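Local structure of prepilin-like protein (Thermus thermophilus, 6QVF) at residues Gly80-Ala83 / Asn84-Pro87. The protein is a competence-associated type IV pilin that probably serves in DNA uptake, perhaps as part of a DNA receptor at the pilus tip. Numbering follows the deposited sequence.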
loop_
_atom_site.group_PDB
_atom_site.type_symbol
_atom_site.label_atom_id
_atom_site.label_comp_id
_atom_site.label_asym_id
_atom_site.label_seq_id
_atom_site.Cartn_x
_atom_site.Cartn_y
_atom_site.Cartn_z
ATOM N N GLY B 80 17.729 20.600 13.782
ATOM C CA GLY B 80 18.553 19.362 13.809
ATOM C C GLY B 80 18.396 18.581 15.094
ATOM O O GLY B 80 19.246 17.723 15.360
ATOM N N SER B 81 17.302 18.807 15.847
ATOM C CA SER B 81 17.172 18.243 17.186
ATOM C C SER B 81 15.876 17.455 17.369
ATOM O O SER B 81 14.782 17.934 17.032
ATOM C CB SER B 81 17.243 19.320 18.230
ATOM O OG SER B 81 16.972 18.783 19.507
ATOM N N VAL B 82 15.998 16.259 17.967
ATOM C CA VAL B 82 14.807 15.461 18.319
ATOM C C VAL B 82 13.946 16.200 19.353
ATOM O O VAL B 82 12.762 15.853 19.510
ATOM C CB VAL B 82 15.129 14.030 18.795
ATOM C CG1 VAL B 82 15.850 13.253 17.725
ATOM C CG2 VAL B 82 15.894 14.001 20.101
ATOM N N ALA B 83 14.532 17.158 20.086
ATOM C CA ALA B 83 13.772 17.920 21.082
ATOM C C ALA B 83 12.721 18.818 20.409
ATOM O O ALA B 83 11.799 19.274 21.038
ATOM C CB ALA B 83 14.698 18.733 21.948
ATOM N N ASN B 84 12.874 19.061 19.112
ATOM C CA ASN B 84 11.973 19.936 18.358
ATOM C C ASN B 84 11.037 19.110 17.473
ATOM O O ASN B 84 10.470 19.615 16.516
ATOM C CB ASN B 84 12.763 20.936 17.516
ATOM C CG ASN B 84 13.587 21.874 18.376
ATOM O OD1 ASN B 84 13.196 22.159 19.511
ATOM N ND2 ASN B 84 14.734 22.310 17.863
ATOM N N LEU B 85 10.866 17.834 17.817
ATOM C CA LEU B 85 9.787 16.977 17.291
ATOM C C LEU B 85 8.684 16.844 18.354
ATOM O O LEU B 85 8.935 16.711 19.574
ATOM C CB LEU B 85 10.358 15.615 16.902
ATOM C CG LEU B 85 11.516 15.587 15.925
ATOM C CD1 LEU B 85 12.068 14.183 15.882
ATOM C CD2 LEU B 85 11.091 16.049 14.540
ATOM N N ARG B 86 7.434 16.898 17.898
ATOM C CA ARG B 86 6.315 16.926 18.796
ATOM C C ARG B 86 6.268 15.653 19.636
ATOM O O ARG B 86 6.393 14.548 19.124
ATOM C CB ARG B 86 5.013 17.050 18.009
ATOM C CG ARG B 86 4.710 18.462 17.561
ATOM C CD ARG B 86 3.438 18.518 16.757
ATOM N NE ARG B 86 3.098 19.926 16.499
ATOM C CZ ARG B 86 3.407 20.623 15.409
ATOM N NH1 ARG B 86 4.106 20.080 14.415
ATOM N NH2 ARG B 86 3.014 21.884 15.326
ATOM N N PRO B 87 6.077 15.780 20.972
ATOM C CA PRO B 87 6.003 14.624 21.859
ATOM C C PRO B 87 4.590 14.045 21.785
ATOM O O PRO B 87 3.678 14.705 21.357
ATOM C CB PRO B 87 6.327 15.260 23.223
ATOM C CG PRO B 87 5.651 16.611 23.129
ATOM C CD PRO B 87 5.945 17.057 21.708
HETATM O O HOH W 1 9.263 18.433 21.884
#
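Val82 O accepts from Leu85 N at 3.2 Å and more weakly from Arg70 in the same chain. One residue earlier, Asn84 N gives its hydrogen to Ser81 O at 3.0 Å. These two consecutive i to i+3 bonds make overlapping turns, a short 3-10 segment in the loop between helix 59-66 and strand 92-97. Both donors lie well above the plane of the carbonyl they meet, 70° out of it for Leu85 N. At the start, Ser81 OG takes the hydrogen of Ala83 N at 3.0 Å, an ST turn. With chi1 at 174°, OG is anti to its own backbone N and can meet the chain two residues on. Leu85 is buried. Leu85 CG is anti to the carbonyl carbon (chi1 -55°), which helps set Leu85 CD1 3.9 Å from Val82 CA. The Leu85 side chain also touches Asp62, Phe65 and Ser66, joining the loop to helix 59-66. Beyond it, Arg86 forms a salt bridge with Asp62 of the same helix. Asn84 lays its amide back along the turn. Asn84 OD1 comes to 3.5 Å from Ala83 C, and Asn84 ND2 sits 3.9 Å from Ser81 CB. One water bridges two carbonyls, donating to Ala83 O at 2.8 Å and to Leu85 O at 2.9 Å.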